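Local coordinates for protein-glutamine gamma-glutamyltransferase 2 (Pagrus major, PDB 1G0D) that probably catalyses the calcium-dependent cross-linking of peptide-bound glutamine to lysine side chains or other primary amines, at residues W334-M339 and W351-P356; C368-V373 and V383-P388. All coordinates share one frame; numbering follows the deposited sequence.

Interaction 1: W334-M339 and W351-P356; sequences WVESWM and WQVLDP. With SO4 (sulfate ion), chain B.
Val335 O takes the Leu354 N-H in a straight bond of 2.8 Å, with Val353 CA-H as a second, weaker contact. Leu354 O answers to Val335 N, and Ser337 and Gln352 form the next hydrogen-bonded pair of this antiparallel hairpin. On the face that carries Glu336, Val353, Trp338 and Trp351, the Trp351 indole lies between two groups. Glu336 OE1 sits over one face, offset toward the rim and 3.6 Å from Trp351 CG; its salt bridge runs to Arg291, which also makes a cation-pi contact with Trp351. Over the opposite face Trp338 brings an edge in a T-shaped stack, planes at 84°, with Trp338 CZ3 3.3 Å from Trp351 NE1. Trp338 NE1 is hydrogen-bonded to Tyr144 O. Trp351 NE1 donates to sulfate O2 at 3.1 Å; Arg291 binds the same ion, which is probably from the crystallisation liquor. Toward the other end, Val353 CG1 makes a CH-pi contact over the five-membered ring of Trp334, 3.4 Å from Trp334 CD1. On the other face Leu354 CD2 packs 3.5 Å from Ser337 OG, which is hydrogen-bonded to Thr290 OG1. Beside Trp334 CB, Asp355 OD2 is hydrogen-bonded to NE2 of the active-site His332; as His332 lies on strand 329-339, the strand pairing brings these two members of the Cys-His-Asp triad together.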
ATOM      1  N   TRP A 334      -1.727   5.293   0.270  1.00 10.60           N
ATOM      2  CA  TRP A 334      -0.294   5.501   0.195  1.00  9.52           C
ATOM      3  C   TRP A 334       0.343   4.669   1.318  1.00 11.56           C
ATOM      4  O   TRP A 334      -0.281   3.799   1.921  1.00  9.23           O
ATOM      5  CB  TRP A 334       0.114   6.992   0.267  1.00  5.34           C
ATOM      6  CG  TRP A 334      -0.281   7.737   1.492  1.00 11.05           C
ATOM      7  CD1 TRP A 334       0.376   7.757   2.690  1.00  9.94           C
ATOM      8  CD2 TRP A 334      -1.418   8.611   1.645  1.00 12.36           C
ATOM      9  NE1 TRP A 334      -0.283   8.588   3.581  1.00 10.47           N
ATOM     10  CE2 TRP A 334      -1.384   9.119   2.963  1.00  9.02           C
ATOM     11  CE3 TRP A 334      -2.458   9.008   0.795  1.00 15.97           C
ATOM     12  CZ2 TRP A 334      -2.349  10.002   3.446  1.00  9.22           C
ATOM     13  CZ3 TRP A 334      -3.424   9.894   1.283  1.00 13.34           C
ATOM     14  CH2 TRP A 334      -3.357  10.378   2.599  1.00 10.20           C
ATOM     15  N   VAL A 335       1.585   4.950   1.621  1.00 13.77           N
ATOM     16  CA  VAL A 335       2.264   4.169   2.614  1.00 10.48           C
ATOM     17  C   VAL A 335       3.025   5.083   3.559  1.00 11.58           C
ATOM     18  O   VAL A 335       3.433   6.161   3.172  1.00 12.78           O
ATOM     19  CB  VAL A 335       3.153   3.205   1.821  1.00 13.18           C
ATOM     20  CG1 VAL A 335       4.617   3.376   2.114  1.00  2.79           C
ATOM     21  CG2 VAL A 335       2.646   1.857   2.006  1.00 11.01           C
ATOM     22  N   GLU A 336       3.157   4.681   4.818  1.00 14.86           N
ATOM     23  CA  GLU A 336       3.909   5.449   5.817  1.00 11.54           C
ATOM     24  C   GLU A 336       5.126   4.586   6.181  1.00 12.21           C
ATOM     25  O   GLU A 336       4.957   3.394   6.452  1.00 12.79           O
ATOM     26  CB  GLU A 336       3.059   5.646   7.065  1.00  9.94           C
ATOM     27  CG  GLU A 336       2.694   7.080   7.384  1.00  7.17           C
ATOM     28  CD  GLU A 336       1.644   7.159   8.457  1.00 13.51           C
ATOM     29  OE1 GLU A 336       1.665   6.346   9.405  1.00 16.81           O
ATOM     30  OE2 GLU A 336       0.770   8.030   8.360  1.00 16.77           O
ATOM     31  N   SER A 337       6.337   5.148   6.163  1.00 11.29           N
ATOM     32  CA  SER A 337       7.537   4.375   6.533  1.00 13.25           C
ATOM     33  C   SER A 337       8.223   5.040   7.721  1.00 13.45           C
ATOM     34  O   SER A 337       8.350   6.246   7.765  1.00 18.30           O
ATOM     35  CB  SER A 337       8.549   4.296   5.382  1.00 15.75           C
ATOM     36  OG  SER A 337       8.142   3.394   4.374  1.00 15.84           O
ATOM     37  N   TRP A 338       8.685   4.247   8.672  1.00 13.04           N
ATOM     38  CA  TRP A 338       9.356   4.771   9.857  1.00  9.74           C
ATOM     39  C   TRP A 338      10.830   4.944   9.642  1.00  8.79           C
ATOM     40  O   TRP A 338      11.506   4.013   9.265  1.00 10.28           O
ATOM     41  CB  TRP A 338       9.191   3.826  11.045  1.00  4.87           C
ATOM     42  CG  TRP A 338       9.674   4.415  12.326  1.00  7.77           C
ATOM     43  CD1 TRP A 338      10.950   4.354  12.854  1.00  5.58           C
ATOM     44  CD2 TRP A 338       8.898   5.191  13.252  1.00  8.12           C
ATOM     45  NE1 TRP A 338      11.000   5.041  14.054  1.00  9.36           N
ATOM     46  CE2 TRP A 338       9.747   5.563  14.316  1.00 10.44           C
ATOM     47  CE3 TRP A 338       7.557   5.611  13.288  1.00  9.87           C
ATOM     48  CZ2 TRP A 338       9.298   6.335  15.394  1.00 10.99           C
ATOM     49  CZ3 TRP A 338       7.111   6.379  14.364  1.00  9.49           C
ATOM     50  CH2 TRP A 338       7.975   6.731  15.395  1.00  8.51           C
ATOM     51  N   MET A 339      11.325   6.140   9.910  1.00 11.01           N
ATOM     52  CA  MET A 339      12.746   6.437   9.790  1.00  9.95           C
ATOM     53  C   MET A 339      13.006   7.834  10.365  1.00 15.30           C
ATOM     54  O   MET A 339      12.093   8.656  10.454  1.00 17.64           O
ATOM     55  CB  MET A 339      13.161   6.425   8.338  1.00  7.43           C
ATOM     56  CG  MET A 339      12.619   7.585   7.514  1.00  6.44           C
ATOM     57  SD  MET A 339      12.907   7.234   5.771  1.00 14.80           S
ATOM     58  CE  MET A 339      11.696   6.112   5.461  1.00  8.48           C
ATOM     59  N   TRP A 351       7.200   8.623  11.244  1.00 11.02           N
ATOM     60  CA  TRP A 351       6.519   8.192  10.020  1.00 14.41           C
ATOM     61  C   TRP A 351       6.626   9.195   8.863  1.00 16.00           C
ATOM     62  O   TRP A 351       6.398  10.389   9.042  1.00 19.51           O
ATOM     63  CB  TRP A 351       5.033   7.930  10.296  1.00 12.61           C
ATOM     64  CG  TRP A 351       4.730   6.824  11.235  1.00  9.64           C
ATOM     65  CD1 TRP A 351       4.257   6.944  12.501  1.00 11.45           C
ATOM     66  CD2 TRP A 351       4.880   5.415  10.988  1.00  7.91           C
ATOM     67  NE1 TRP A 351       4.106   5.693  13.071  1.00 12.32           N
ATOM     68  CE2 TRP A 351       4.477   4.748  12.166  1.00 10.55           C
ATOM     69  CE3 TRP A 351       5.313   4.666   9.896  1.00  6.74           C
ATOM     70  CZ2 TRP A 351       4.500   3.357  12.271  1.00 11.56           C
ATOM     71  CZ3 TRP A 351       5.331   3.283  10.003  1.00  8.98           C
ATOM     72  CH2 TRP A 351       4.926   2.643  11.187  1.00 10.34           C
ATOM     73  N   GLN A 352       6.938   8.688   7.673  1.00 15.57           N
ATOM     74  CA  GLN A 352       7.063   9.502   6.472  1.00 11.19           C
ATOM     75  C   GLN A 352       6.101   8.961   5.459  1.00 10.28           C
ATOM     76  O   GLN A 352       5.948   7.762   5.327  1.00 11.86           O
ATOM     77  CB  GLN A 352       8.469   9.404   5.918  1.00  8.82           C
ATOM     78  CG  GLN A 352       9.505   9.392   7.006  1.00 12.18           C
ATOM     79  CD  GLN A 352       9.788  10.759   7.518  1.00 11.05           C
ATOM     80  OE1 GLN A 352      10.001  11.680   6.743  1.00 16.61           O
ATOM     81  NE2 GLN A 352       9.799  10.910   8.821  1.00 14.18           N
ATOM     82  N   VAL A 353       5.438   9.851   4.749  1.00 14.04           N
ATOM     83  CA  VAL A 353       4.487   9.457   3.733  1.00 13.81           C
ATOM     84  C   VAL A 353       5.201   9.244   2.419  1.00 15.40           C
ATOM     85  O   VAL A 353       5.915  10.106   1.973  1.00 16.33           O
ATOM     86  CB  VAL A 353       3.398  10.555   3.539  1.00 13.84           C
ATOM     87  CG1 VAL A 353       2.587  10.296   2.281  1.00 12.33           C
ATOM     88  CG2 VAL A 353       2.483  10.593   4.723  1.00 15.90           C
ATOM     89  N   LEU A 354       5.016   8.067   1.828  1.00 19.64           N
ATOM     90  CA  LEU A 354       5.582   7.692   0.523  1.00 18.78           C
ATOM     91  C   LEU A 354       4.354   7.337  -0.373  1.00 20.71           C
ATOM     92  O   LEU A 354       3.649   6.344  -0.135  1.00 17.19           O
ATOM     93  CB  LEU A 354       6.469   6.455   0.678  1.00 16.62           C
ATOM     94  CG  LEU A 354       7.991   6.527   0.707  1.00 17.16           C
ATOM     95  CD1 LEU A 354       8.427   7.925   0.627  1.00 21.99           C
ATOM     96  CD2 LEU A 354       8.517   5.913   1.946  1.00  8.93           C
ATOM     97  N   ASP A 355       4.077   8.144  -1.385  1.00 20.77           N
ATOM     98  CA  ASP A 355       2.942   7.869  -2.244  1.00 18.50           C
ATOM     99  C   ASP A 355       3.459   7.426  -3.607  1.00 20.20           C
ATOM    100  O   ASP A 355       4.016   8.222  -4.358  1.00 20.23           O
ATOM    101  CB  ASP A 355       2.089   9.122  -2.359  1.00 20.10           C
ATOM    102  CG  ASP A 355       0.697   8.834  -2.873  1.00 21.84           C
ATOM    103  OD1 ASP A 355       0.448   7.703  -3.325  1.00 25.25           O
ATOM    104  OD2 ASP A 355      -0.153   9.743  -2.826  1.00 22.55           O
ATOM    105  N   PRO A 356       3.298   6.127  -3.939  1.00 21.93           N
ATOM    106  CA  PRO A 356       3.782   5.629  -5.241  1.00 21.66           C
ATOM    107  C   PRO A 356       2.974   6.141  -6.459  1.00 23.67           C
ATOM    108  O   PRO A 356       3.477   6.137  -7.596  1.00 25.41           O
ATOM    109  CB  PRO A 356       3.712   4.098  -5.096  1.00 15.92           C
ATOM    110  CG  PRO A 356       3.296   3.818  -3.640  1.00 15.88           C
ATOM    111  CD  PRO A 356       2.656   5.062  -3.137  1.00 16.45           C
TER
HETATM  112  S   SO4 B 696       1.590   5.309  15.780  1.00 45.50           S
HETATM  113  O1  SO4 B 696       1.826   6.547  15.207  1.00 41.06           O
HETATM  114  O2  SO4 B 696       2.766   4.536  15.643  1.00 37.14           O
HETATM  115  O3  SO4 B 696       1.482   5.627  17.132  1.00 41.68           O
HETATM  116  O4  SO4 B 696       0.353   4.766  15.289  1.00 34.50           O

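Interaction 2: C368-V373 and V383-P388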
ATOM      1  N   CYS A 368       5.421  10.790  -4.665  1.00 18.66           N
ATOM      2  CA  CYS A 368       5.527  11.673  -3.490  1.00 18.23           C
ATOM      3  C   CYS A 368       6.294  11.128  -2.277  1.00 19.26           C
ATOM      4  O   CYS A 368       6.224   9.941  -1.965  1.00 18.04           O
ATOM      5  CB  CYS A 368       4.134  12.093  -3.028  1.00 17.39           C
ATOM      6  SG  CYS A 368       3.524  13.512  -3.978  1.00 21.80           S
ATOM      7  N   GLY A 369       7.019  12.020  -1.597  1.00 17.15           N
ATOM      8  CA  GLY A 369       7.754  11.647  -0.410  1.00 12.93           C
ATOM      9  C   GLY A 369       9.143  11.089  -0.617  1.00 12.57           C
ATOM     10  O   GLY A 369       9.579  10.947  -1.740  1.00 14.46           O
ATOM     11  N   PRO A 370       9.840  10.695   0.461  1.00 11.63           N
ATOM     12  CA  PRO A 370       9.376  10.708   1.853  1.00 10.98           C
ATOM     13  C   PRO A 370       9.116  12.053   2.487  1.00 13.29           C
ATOM     14  O   PRO A 370      10.008  12.888   2.579  1.00 18.44           O
ATOM     15  CB  PRO A 370      10.465   9.943   2.589  1.00  7.41           C
ATOM     16  CG  PRO A 370      11.625  10.176   1.815  1.00  9.77           C
ATOM     17  CD  PRO A 370      11.212  10.202   0.378  1.00 11.27           C
ATOM     18  N   CYS A 371       7.883  12.236   2.956  1.00 15.53           N
ATOM     19  CA  CYS A 371       7.450  13.474   3.606  1.00 14.34           C
ATOM     20  C   CYS A 371       7.012  13.254   5.063  1.00 13.10           C
ATOM     21  O   CYS A 371       6.126  12.464   5.341  1.00 14.29           O
ATOM     22  CB  CYS A 371       6.271  14.106   2.829  1.00  7.81           C
ATOM     23  SG  CYS A 371       5.652  15.585   3.651  1.00 17.46           S
ATOM     24  N   PRO A 372       7.612  13.985   6.010  1.00 13.10           N
ATOM     25  CA  PRO A 372       7.214  13.806   7.398  1.00  9.48           C
ATOM     26  C   PRO A 372       5.733  13.987   7.605  1.00 10.16           C
ATOM     27  O   PRO A 372       5.200  15.023   7.263  1.00 16.83           O
ATOM     28  CB  PRO A 372       7.989  14.897   8.118  1.00  9.00           C
ATOM     29  CG  PRO A 372       9.224  15.078   7.280  1.00  6.36           C
ATOM     30  CD  PRO A 372       8.677  14.999   5.888  1.00 13.75           C
ATOM     31  N   VAL A 373       5.056  12.999   8.158  1.00  9.11           N
ATOM     32  CA  VAL A 373       3.642  13.176   8.457  1.00 12.71           C
ATOM     33  C   VAL A 373       3.480  14.358   9.461  1.00 17.60           C
ATOM     34  O   VAL A 373       2.418  14.977   9.557  1.00 22.02           O
ATOM     35  CB  VAL A 373       3.064  11.930   9.117  1.00 10.73           C
ATOM     36  CG1 VAL A 373       1.635  12.171   9.508  1.00 10.13           C
ATOM     37  CG2 VAL A 373       3.188  10.769   8.197  1.00  5.66           C
ATOM     38  N   VAL A 383       9.815  21.375   3.712  1.00 20.33           N
ATOM     39  CA  VAL A 383      10.782  20.284   3.805  1.00 16.12           C
ATOM     40  C   VAL A 383      10.611  19.265   2.707  1.00 17.95           C
ATOM     41  O   VAL A 383       9.504  19.068   2.219  1.00 16.02           O
ATOM     42  CB  VAL A 383      10.660  19.541   5.158  1.00 16.71           C
ATOM     43  CG1 VAL A 383      11.111  20.439   6.256  1.00 23.29           C
ATOM     44  CG2 VAL A 383       9.227  19.120   5.439  1.00 12.79           C
ATOM     45  N   LYS A 384      11.709  18.624   2.303  1.00 18.33           N
ATOM     46  CA  LYS A 384      11.604  17.603   1.277  1.00 20.06           C
ATOM     47  C   LYS A 384      11.106  16.339   1.977  1.00 19.12           C
ATOM     48  O   LYS A 384      11.435  16.130   3.142  1.00 17.66           O
ATOM     49  CB  LYS A 384      12.951  17.350   0.617  1.00 16.42           C
ATOM     50  CG  LYS A 384      14.090  17.476   1.525  1.00 25.96           C
ATOM     51  CD  LYS A 384      15.371  17.307   0.726  1.00 37.81           C
ATOM     52  CE  LYS A 384      16.640  17.768   1.502  1.00 43.52           C
ATOM     53  NZ  LYS A 384      16.915  16.940   2.703  1.00 46.72           N
ATOM     54  N   TYR A 385      10.293  15.514   1.301  1.00 19.77           N
ATOM     55  CA  TYR A 385       9.848  15.743  -0.078  1.00 17.15           C
ATOM     56  C   TYR A 385       8.341  15.812  -0.348  1.00 18.52           C
ATOM     57  O   TYR A 385       7.542  15.006   0.157  1.00 18.82           O
ATOM     58  CB  TYR A 385      10.381  14.661  -0.996  1.00 16.09           C
ATOM     59  CG  TYR A 385      11.835  14.350  -0.855  1.00 19.42           C
ATOM     60  CD1 TYR A 385      12.737  14.774  -1.819  1.00 21.73           C
ATOM     61  CD2 TYR A 385      12.317  13.568   0.204  1.00 24.14           C
ATOM     62  CE1 TYR A 385      14.079  14.429  -1.748  1.00 24.39           C
ATOM     63  CE2 TYR A 385      13.681  13.214   0.283  1.00 25.47           C
ATOM     64  CZ  TYR A 385      14.543  13.654  -0.708  1.00 24.54           C
ATOM     65  OH  TYR A 385      15.864  13.308  -0.695  1.00 29.35           O
ATOM     66  N   ASP A 386       7.994  16.774  -1.204  1.00 18.20           N
ATOM     67  CA  ASP A 386       6.633  16.997  -1.692  1.00 13.12           C
ATOM     68  C   ASP A 386       5.545  17.272  -0.672  1.00 13.10           C
ATOM     69  O   ASP A 386       4.395  16.869  -0.846  1.00 16.36           O
ATOM     70  CB  ASP A 386       6.269  15.820  -2.586  1.00 10.49           C
ATOM     71  CG  ASP A 386       7.444  15.387  -3.475  1.00 12.80           C
ATOM     72  OD1 ASP A 386       7.901  16.202  -4.291  1.00 17.29           O
ATOM     73  OD2 ASP A 386       7.927  14.243  -3.370  1.00 16.02           O
ATOM     74  N   ALA A 387       5.916  18.002   0.374  1.00 11.09           N
ATOM     75  CA  ALA A 387       4.997  18.361   1.434  1.00 10.44           C
ATOM     76  C   ALA A 387       3.730  19.074   0.974  1.00 13.64           C
ATOM     77  O   ALA A 387       2.656  18.792   1.515  1.00 22.47           O
ATOM     78  CB  ALA A 387       5.705  19.187   2.442  1.00  9.01           C
ATOM     79  N   PRO A 388       3.826  20.011  -0.013  1.00 14.64           N
ATOM     80  CA  PRO A 388       2.626  20.732  -0.488  1.00  9.14           C
ATOM     81  C   PRO A 388       1.598  19.817  -1.071  1.00 11.55           C
ATOM     82  O   PRO A 388       0.401  19.976  -0.836  1.00 16.81           O
ATOM     83  CB  PRO A 388       3.162  21.709  -1.536  1.00  3.77           C
ATOM     84  CG  PRO A 388       4.587  21.874  -1.199  1.00  4.10           C
ATOM     85  CD  PRO A 388       5.027  20.510  -0.716  1.00  8.15           C
TER
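Val383 touches Pro372 lightly, Val383 CG2 coming to 4.2 Å from Pro372 CD. Lys384 turns its CB away from strand 368-372, and its ammonium forms a salt bridge with Asp343; its carbonyl accepts from Arg341. A cis peptide follows, and Tyr385 N then donates to Pro370 O at 2.9 Å, from 44° above the carbonyl plane. CG of Tyr385 lies anti to the carbonyl carbon and beside the backbone N (chi1 -48°); the ring runs beside Pro370, the two side chains pointing the same way. Tyr385 CD2 lies 3.5 Å from Pro370 CD, while Pro370 O meets the ring at its edge. Pro370 is itself preceded by a cis peptide. At the phi of Gly369, 86°, a side chain would jam against the preceding carbonyl O, so the backbone calls for glycine; Gly369 CA-H reaches Tyr385 O at 3.4 Å. Strand 368-372 is an outermost strand of the four-stranded antiparallel sheet that holds the active-site Asp355 and His332, and 383-386 packs against it as a loop leading into helix 387-395. Asp386 is at the N-cap position, but its side chain makes no capping bond; OD2 instead takes Gly369 N-H at 3.0 Å through the anti lone pair. The same oxygen forms a salt bridge with Arg217, whose NE binds Gly369 O. Asp386 CB also rests on Cys368 SG. Ala387 begins the helix, its CA 3.6 Å from Cys371 SG.

Interaction 1 joins two strands of the four-stranded sheet, and interaction 2 brings a loop and a helix start against one of its two outermost strands, 368-372. They meet where strands 350-355 and 368-372 are neighbours: Val353 N lies 2.8 Å from Cys371 O and Asp355 N 2.9 Å from Cys368 O, both probable hydrogen bonds. Both contacts are largely buried, but interaction 1 is nearer the chain centre and covers about twice the area. It relies on regular strand pairing and a T-shaped pair of indoles; interaction 2 has two hydrogen bonds, prolines and an arginine-held carboxylate, with Lys384 exposed. Cys368 packs on Asp355, linking the edge strand to the active site.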